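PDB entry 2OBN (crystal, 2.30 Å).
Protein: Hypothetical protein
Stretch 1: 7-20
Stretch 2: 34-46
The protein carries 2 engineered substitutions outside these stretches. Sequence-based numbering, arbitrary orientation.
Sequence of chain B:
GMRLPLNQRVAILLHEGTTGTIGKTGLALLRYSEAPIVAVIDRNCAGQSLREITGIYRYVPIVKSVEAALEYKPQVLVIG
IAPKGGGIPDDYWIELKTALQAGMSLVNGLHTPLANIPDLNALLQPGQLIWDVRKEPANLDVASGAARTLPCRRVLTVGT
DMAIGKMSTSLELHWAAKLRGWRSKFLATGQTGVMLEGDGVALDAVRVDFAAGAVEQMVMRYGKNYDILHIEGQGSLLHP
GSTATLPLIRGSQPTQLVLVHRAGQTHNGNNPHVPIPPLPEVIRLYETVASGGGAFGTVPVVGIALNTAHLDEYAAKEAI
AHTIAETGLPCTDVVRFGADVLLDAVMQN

Stretch 1, residues 7-20: NQRVAILLHEGTTG
Stretch 2 (34-46) EAPIVAVIDRNCA

Two parallel beta-strands pair side by side, and the loops that follow them are tied together by the carboxylate of D42. Strands 10-13 and 37-41 run at 13° to each other, with a closest axis approach of 4.7 Å. V10 pairs with I37 (CA to CA 4.5 Å), A11 with A39 (CA to CA 4.7 Å), I12 with V40 (CA to CA 5.0 Å) and L13 with I41 (CA to CA 5.0 Å). The register slips by one between V10 and A11. This is a beta bulge at V38, whose phi/psi of -95/-12 leaves the extended region.

The backbone ladder starts with V10 N to P36 O, 3.0 Å. At the bulge V10 O accepts twice, from V38 N at 2.9 Å and weakly from A39 N at 3.4 Å. I12 N then donates to A39 O (3.0 Å), I41 N to I12 O (2.8 Å) and L14 N to I41 O (2.7 Å).

V10, I12, I37 and V40 share one face of the sheet. I12 (m, t) meets I37 (m, t), CD1 to CD1, at 4.0 Å. A11, L13, A39 and I41 share the other face. There I41 (m, chi2 161°) places CD1 4.0 Å from A11 CB and CG2 4.1 Å from L13 CD1.

Beyond the strands, D42 (chi1 t) gathers the turn of stretch 1. Its OD1 accepts from E16 N at 2.8 Å, where E16 has phi/psi 70/-3. Its OD2 accepts from T18 OG1 at 2.8 Å, with T18 in rotamer m. A water donates to D42 OD2 at 2.5 Å and accepts from T19 N at 3.0 Å.

H15 (m, chi2 -67°) accepts at ND1 from R43 N, 3.2 Å. R43 (p, t, t) folds its guanidinium flat onto the ring, centres 4.4 Å apart and planes at 24°. I41 O lies over the opposite ring face.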

ATOM      1  N   ASN B   7      25.755 -17.751   9.353  1.00 58.79           N
ATOM      2  CA  ASN B   7      26.937 -18.672   9.408  1.00 58.02           C
ATOM      3  C   ASN B   7      27.036 -19.671   8.240  1.00 56.34           C
ATOM      4  O   ASN B   7      28.114 -20.224   7.994  1.00 56.67           O
ATOM      5  CB  ASN B   7      26.973 -19.425  10.754  1.00 58.54           C
ATOM      6  CG  ASN B   7      25.761 -20.327  10.968  1.00 57.84           C
ATOM      7  N   GLN B   8      25.932 -19.887   7.516  1.00 53.15           N
ATOM      8  CA  GLN B   8      25.889 -20.863   6.412  1.00 50.38           C
ATOM      9  C   GLN B   8      26.554 -20.357   5.131  1.00 47.32           C
ATOM     10  O   GLN B   8      26.411 -19.191   4.763  1.00 47.29           O
ATOM     11  CB  GLN B   8      24.440 -21.292   6.116  1.00 50.05           C
ATOM     12  CG  GLN B   8      23.749 -22.022   7.266  1.00 50.54           C
ATOM     13  N   ARG B   9      27.270 -21.249   4.447  1.00 44.86           N
ATOM     14  CA  ARG B   9      27.964 -20.885   3.217  1.00 42.67           C
ATOM     15  C   ARG B   9      26.921 -20.671   2.154  1.00 40.75           C
ATOM     16  O   ARG B   9      26.027 -21.499   1.993  1.00 39.61           O
ATOM     17  CB  ARG B   9      28.933 -21.960   2.767  1.00 42.42           C
ATOM     18  CG  ARG B   9      30.002 -22.279   3.768  1.00 43.34           C
ATOM     19  CD  ARG B   9      30.936 -23.309   3.201  1.00 44.40           C
ATOM     20  NE  ARG B   9      31.552 -24.069   4.264  1.00 48.61           N
ATOM     21  CZ  ARG B   9      31.021 -25.141   4.856  1.00 50.02           C
ATOM     22  NH1 ARG B   9      29.845 -25.638   4.499  1.00 47.04           N
ATOM     23  NH2 ARG B   9      31.699 -25.734   5.826  1.00 50.69           N
ATOM     24  N   VAL B  10      27.054 -19.564   1.432  1.00 39.96           N
ATOM     25  CA  VAL B  10      26.071 -19.148   0.445  1.00 39.04           C
ATOM     26  C   VAL B  10      26.550 -19.201  -0.996  1.00 38.66           C
ATOM     27  O   VAL B  10      27.678 -18.821  -1.315  1.00 38.16           O
ATOM     28  CB  VAL B  10      25.636 -17.686   0.720  1.00 39.35           C
ATOM     29  CG1 VAL B  10      24.746 -17.123  -0.411  1.00 36.78           C
ATOM     30  CG2 VAL B  10      24.927 -17.584   2.074  1.00 41.24           C
ATOM     31  N   ALA B  11      25.656 -19.674  -1.853  1.00 37.67           N
ATOM     32  CA  ALA B  11      25.834 -19.619  -3.280  1.00 38.02           C
ATOM     33  C   ALA B  11      24.696 -18.697  -3.738  1.00 37.90           C
ATOM     34  O   ALA B  11      23.558 -18.859  -3.302  1.00 38.59           O
ATOM     35  CB  ALA B  11      25.703 -20.994  -3.898  1.00 38.43           C
ATOM     36  N   ILE B  12      25.002 -17.708  -4.570  1.00 37.57           N
ATOM     37  CA  ILE B  12      23.984 -16.784  -5.059  1.00 37.38           C
ATOM     38  C   ILE B  12      23.637 -17.122  -6.505  1.00 37.79           C
ATOM     39  O   ILE B  12      24.523 -17.143  -7.366  1.00 37.48           O
ATOM     40  CB  ILE B  12      24.455 -15.320  -4.998  1.00 36.80           C
ATOM     41  CG1 ILE B  12      24.898 -14.976  -3.582  1.00 37.23           C
ATOM     42  CG2 ILE B  12      23.338 -14.367  -5.490  1.00 36.64           C
ATOM     43  CD1 ILE B  12      25.402 -13.585  -3.458  1.00 42.81           C
ATOM     44  N   LEU B  13      22.356 -17.411  -6.757  1.00 38.62           N
ATOM     45  CA  LEU B  13      21.879 -17.671  -8.113  1.00 39.77           C
ATOM     46  C   LEU B  13      21.853 -16.286  -8.742  1.00 39.48           C
ATOM     47  O   LEU B  13      21.106 -15.422  -8.285  1.00 40.24           O
ATOM     48  CB  LEU B  13      20.478 -18.294  -8.113  1.00 39.52           C
ATOM     49  CG  LEU B  13      19.945 -18.722  -9.490  1.00 41.41           C
ATOM     50  CD1 LEU B  13      20.755 -19.909 -10.030  1.00 39.18           C
ATOM     51  CD2 LEU B  13      18.458 -19.071  -9.433  1.00 40.10           C
ATOM     52  N   LEU B  14      22.677 -16.064  -9.760  1.00 39.02           N
ATOM     53  CA  LEU B  14      22.799 -14.731 -10.338  1.00 40.56           C
ATOM     54  C   LEU B  14      22.974 -14.748 -11.861  1.00 39.54           C
ATOM     55  O   LEU B  14      23.665 -13.881 -12.401  1.00 40.07           O
ATOM     56  CB  LEU B  14      23.969 -13.999  -9.638  1.00 40.75           C
ATOM     57  CG  LEU B  14      24.174 -12.467  -9.689  1.00 43.86           C
ATOM     58  CD1 LEU B  14      22.936 -11.650  -9.368  1.00 43.08           C
ATOM     59  CD2 LEU B  14      25.292 -12.078  -8.734  1.00 43.76           C
ATOM     60  N   HIS B  15      22.323 -15.702 -12.544  1.00 38.52           N
ATOM     61  CA  HIS B  15      22.408 -15.816 -14.014  1.00 39.57           C
ATOM     62  C   HIS B  15      21.932 -14.555 -14.703  1.00 40.02           C
ATOM     63  O   HIS B  15      20.788 -14.141 -14.502  1.00 39.83           O
ATOM     64  CB  HIS B  15      21.565 -16.971 -14.577  1.00 39.31           C
ATOM     65  CG  HIS B  15      22.031 -18.330 -14.169  1.00 38.60           C
ATOM     66  ND1 HIS B  15      23.228 -18.863 -14.587  1.00 33.67           N
ATOM     67  CD2 HIS B  15      21.439 -19.282 -13.412  1.00 39.04           C
ATOM     68  CE1 HIS B  15      23.367 -20.073 -14.080  1.00 38.26           C
ATOM     69  NE2 HIS B  15      22.295 -20.350 -13.361  1.00 35.43           N
ATOM     70  N   GLU B  16      22.807 -13.969 -15.528  1.00 40.74           N
ATOM     71  CA  GLU B  16      22.522 -12.726 -16.276  1.00 41.82           C
ATOM     72  C   GLU B  16      22.428 -11.452 -15.423  1.00 41.86           C
ATOM     73  O   GLU B  16      22.266 -10.373 -15.976  1.00 42.72           O
ATOM     74  CB  GLU B  16      21.251 -12.849 -17.123  1.00 41.06           C
ATOM     75  CG  GLU B  16      21.243 -14.047 -18.052  1.00 42.07           C
ATOM     76  CD  GLU B  16      20.053 -14.044 -19.000  1.00 43.30           C
ATOM     77  OE1 GLU B  16      18.899 -13.864 -18.532  1.00 43.47           O
ATOM     78  OE2 GLU B  16      20.287 -14.234 -20.219  1.00 44.66           O
ATOM     79  N   GLY B  17      22.549 -11.564 -14.098  1.00 41.53           N
ATOM     80  CA  GLY B  17      22.466 -10.413 -13.223  1.00 40.96           C
ATOM     81  C   GLY B  17      23.781  -9.833 -12.719  1.00 41.10           C
ATOM     82  O   GLY B  17      23.760  -8.762 -12.116  1.00 43.65           O
ATOM     83  N   THR B  18      24.914 -10.508 -12.918  1.00 39.37           N
ATOM     84  CA  THR B  18      26.175  -9.966 -12.410  1.00 40.39           C
ATOM     85  C   THR B  18      26.531  -8.670 -13.123  1.00 40.60           C
ATOM     86  O   THR B  18      26.865  -7.691 -12.473  1.00 40.72           O
ATOM     87  CB  THR B  18      27.365 -10.951 -12.496  1.00 40.13           C
ATOM     88  OG1 THR B  18      26.994 -12.229 -11.955  1.00 40.63           O
ATOM     89  CG2 THR B  18      28.569 -10.406 -11.716  1.00 39.52           C
ATOM     90  N   THR B  19      26.468  -8.680 -14.453  1.00 42.49           N
ATOM     91  CA  THR B  19      26.739  -7.492 -15.276  1.00 42.98           C
ATOM     92  C   THR B  19      25.502  -6.977 -16.015  1.00 42.87           C
ATOM     93  O   THR B  19      25.585  -5.974 -16.733  1.00 42.74           O
ATOM     94  CB  THR B  19      27.849  -7.753 -16.327  1.00 43.06           C
ATOM     95  OG1 THR B  19      27.467  -8.835 -17.192  1.00 44.06           O
ATOM     96  CG2 THR B  19      29.162  -8.072 -15.644  1.00 43.97           C
ATOM     97  N   GLY B  20      24.368  -7.652 -15.848  1.00 42.88           N
ATOM     98  CA  GLY B  20      23.129  -7.251 -16.496  1.00 43.61           C
ATOM     99  C   GLY B  20      22.329  -6.339 -15.594  1.00 44.38           C
ATOM    100  O   GLY B  20      22.897  -5.664 -14.728  1.00 44.62           O
ATOM    101  N   GLU B  34      27.744  -9.989   5.286  1.00 40.84           N
ATOM    102  CA  GLU B  34      28.873 -10.500   6.066  1.00 41.70           C
ATOM    103  C   GLU B  34      28.898 -12.032   6.047  1.00 40.44           C
ATOM    104  O   GLU B  34      29.791 -12.636   6.626  1.00 41.53           O
ATOM    105  CB  GLU B  34      28.819 -10.016   7.527  1.00 43.44           C
ATOM    106  CG  GLU B  34      29.116  -8.530   7.761  1.00 48.44           C
ATOM    107  CD  GLU B  34      28.950  -8.118   9.229  1.00 42.44           C
ATOM    108  N   ALA B  35      27.919 -12.663   5.405  1.00 40.12           N
ATOM    109  CA  ALA B  35      27.863 -14.115   5.318  1.00 39.46           C
ATOM    110  C   ALA B  35      29.012 -14.637   4.470  1.00 39.26           C
ATOM    111  O   ALA B  35      29.507 -13.921   3.610  1.00 38.74           O
ATOM    112  CB  ALA B  35      26.541 -14.558   4.711  1.00 39.02           C
ATOM    113  N   PRO B  36      29.453 -15.881   4.723  1.00 39.15           N
ATOM    114  CA  PRO B  36      30.510 -16.442   3.886  1.00 39.15           C
ATOM    115  C   PRO B  36      29.959 -16.877   2.513  1.00 40.10           C
ATOM    116  O   PRO B  36      29.450 -17.992   2.358  1.00 40.19           O
ATOM    117  CB  PRO B  36      31.023 -17.628   4.712  1.00 38.77           C
ATOM    118  CG  PRO B  36      29.890 -18.013   5.597  1.00 40.65           C
ATOM    119  CD  PRO B  36      29.019 -16.810   5.781  1.00 38.44           C
ATOM    120  N   ILE B  37      30.036 -15.975   1.536  1.00 38.87           N
ATOM    121  CA  ILE B  37      29.560 -16.268   0.190  1.00 39.03           C
ATOM    122  C   ILE B  37      30.689 -16.975  -0.569  1.00 38.30           C
ATOM    123  O   ILE B  37      31.709 -16.359  -0.880  1.00 37.63           O
ATOM    124  CB  ILE B  37      29.097 -14.988  -0.526  1.00 38.20           C
ATOM    125  CG1 ILE B  37      27.880 -14.410   0.212  1.00 38.67           C
ATOM    126  CG2 ILE B  37      28.798 -15.288  -1.989  1.00 36.68           C
ATOM    127  CD1 ILE B  37      27.523 -12.947  -0.168  1.00 40.71           C
ATOM    128  N   VAL B  38      30.480 -18.265  -0.850  1.00 38.40           N
ATOM    129  CA  VAL B  38      31.482 -19.133  -1.489  1.00 38.06           C
ATOM    130  C   VAL B  38      31.369 -19.269  -3.013  1.00 36.88           C
ATOM    131  O   VAL B  38      32.264 -19.820  -3.655  1.00 37.03           O
ATOM    132  CB  VAL B  38      31.497 -20.559  -0.850  1.00 37.74           C
ATOM    133  CG1 VAL B  38      31.730 -20.457   0.629  1.00 38.45           C
ATOM    134  CG2 VAL B  38      30.204 -21.348  -1.126  1.00 38.51           C
ATOM    135  N   ALA B  39      30.264 -18.814  -3.587  1.00 36.09           N
ATOM    136  CA  ALA B  39      30.114 -18.841  -5.042  1.00 36.27           C
ATOM    137  C   ALA B  39      29.015 -17.914  -5.529  1.00 35.97           C
ATOM    138  O   ALA B  39      28.031 -17.667  -4.828  1.00 35.68           O
ATOM    139  CB  ALA B  39      29.854 -20.263  -5.537  1.00 36.39           C
ATOM    140  N   VAL B  40      29.241 -17.387  -6.728  1.00 36.70           N
ATOM    141  CA  VAL B  40      28.298 -16.576  -7.481  1.00 36.19           C
ATOM    142  C   VAL B  40      28.019 -17.416  -8.724  1.00 36.53           C
ATOM    143  O   VAL B  40      28.948 -17.825  -9.426  1.00 35.68           O
ATOM    144  CB  VAL B  40      28.892 -15.223  -7.887  1.00 37.18           C
ATOM    145  CG1 VAL B  40      28.036 -14.552  -8.971  1.00 37.10           C
ATOM    146  CG2 VAL B  40      29.034 -14.311  -6.672  1.00 37.62           C
ATOM    147  N   ILE B  41      26.743 -17.684  -8.983  1.00 37.05           N
ATOM    148  CA  ILE B  41      26.348 -18.531 -10.098  1.00 36.74           C
ATOM    149  C   ILE B  41      25.822 -17.672 -11.236  1.00 36.98           C
ATOM    150  O   ILE B  41      24.738 -17.093 -11.136  1.00 35.67           O
ATOM    151  CB  ILE B  41      25.290 -19.560  -9.643  1.00 36.89           C
ATOM    152  CG1 ILE B  41      25.885 -20.480  -8.572  1.00 39.76           C
ATOM    153  CG2 ILE B  41      24.797 -20.405 -10.823  1.00 37.46           C
ATOM    154  CD1 ILE B  41      24.838 -21.215  -7.750  1.00 41.77           C
ATOM    155  N   ASP B  42      26.605 -17.586 -12.310  1.00 38.06           N
ATOM    156  CA  ASP B  42      26.215 -16.835 -13.503  1.00 38.31           C
ATOM    157  C   ASP B  42      26.961 -17.392 -14.723  1.00 38.52           C
ATOM    158  O   ASP B  42      28.168 -17.206 -14.859  1.00 38.30           O
ATOM    159  CB  ASP B  42      26.501 -15.339 -13.314  1.00 38.55           C
ATOM    160  CG  ASP B  42      26.035 -14.486 -14.492  1.00 38.56           C
ATOM    161  OD1 ASP B  42      25.391 -15.010 -15.423  1.00 40.43           O
ATOM    162  OD2 ASP B  42      26.305 -13.267 -14.478  1.00 40.02           O
ATOM    163  N   ARG B  43      26.214 -18.078 -15.592  1.00 38.25           N
ATOM    164  CA  ARG B  43      26.737 -18.695 -16.820  1.00 39.24           C
ATOM    165  C   ARG B  43      27.383 -17.712 -17.809  1.00 38.59           C
ATOM    166  O   ARG B  43      28.240 -18.099 -18.588  1.00 36.81           O
ATOM    167  CB  ARG B  43      25.637 -19.504 -17.521  1.00 38.73           C
ATOM    168  CG  ARG B  43      24.385 -18.719 -17.867  1.00 40.30           C
ATOM    169  CD  ARG B  43      23.370 -19.584 -18.594  1.00 41.14           C
ATOM    170  NE  ARG B  43      22.140 -18.822 -18.808  1.00 45.58           N
ATOM    171  CZ  ARG B  43      21.045 -18.851 -18.041  1.00 44.84           C
ATOM    172  NH1 ARG B  43      20.938 -19.654 -16.976  1.00 44.96           N
ATOM    173  NH2 ARG B  43      20.021 -18.077 -18.376  1.00 43.67           N
ATOM    174  N   ASN B  44      26.947 -16.456 -17.781  1.00 39.44           N
ATOM    175  CA  ASN B  44      27.525 -15.406 -18.601  1.00 40.20           C
ATOM    176  C   ASN B  44      28.883 -14.889 -18.089  1.00 40.85           C
ATOM    177  O   ASN B  44      29.623 -14.261 -18.841  1.00 42.04           O
ATOM    178  CB  ASN B  44      26.562 -14.208 -18.666  1.00 40.70           C
ATOM    179  CG  ASN B  44      25.276 -14.514 -19.412  1.00 41.70           C
ATOM    180  OD1 ASN B  44      25.003 -15.654 -19.764  1.00 46.35           O
ATOM    181  ND2 ASN B  44      24.488 -13.477 -19.668  1.00 40.49           N
ATOM    182  N   CYS B  45      29.206 -15.145 -16.823  1.00 41.73           N
ATOM    183  CA  CYS B  45      30.424 -14.615 -16.195  1.00 43.57           C
ATOM    184  C   CYS B  45      31.370 -15.649 -15.566  1.00 42.67           C
ATOM    185  O   CYS B  45      32.301 -15.282 -14.850  1.00 43.81           O
ATOM    186  CB  CYS B  45      30.001 -13.604 -15.114  1.00 43.68           C
ATOM    187  SG  CYS B  45      29.132 -12.181 -15.796  1.00 49.57           S
ATOM    188  N   ALA B  46      31.158 -16.925 -15.849  1.00 41.82           N
ATOM    189  CA  ALA B  46      31.969 -17.980 -15.248  1.00 41.87           C
ATOM    190  C   ALA B  46      33.473 -17.752 -15.436  1.00 41.20           C
ATOM    191  O   ALA B  46      33.941 -17.510 -16.546  1.00 41.52           O
ATOM    192  CB  ALA B  46      31.554 -19.345 -15.802  1.00 41.88           C
TER
HETATM  193  O   HOH W   1      25.798 -11.257 -15.854  1.00 38.64           O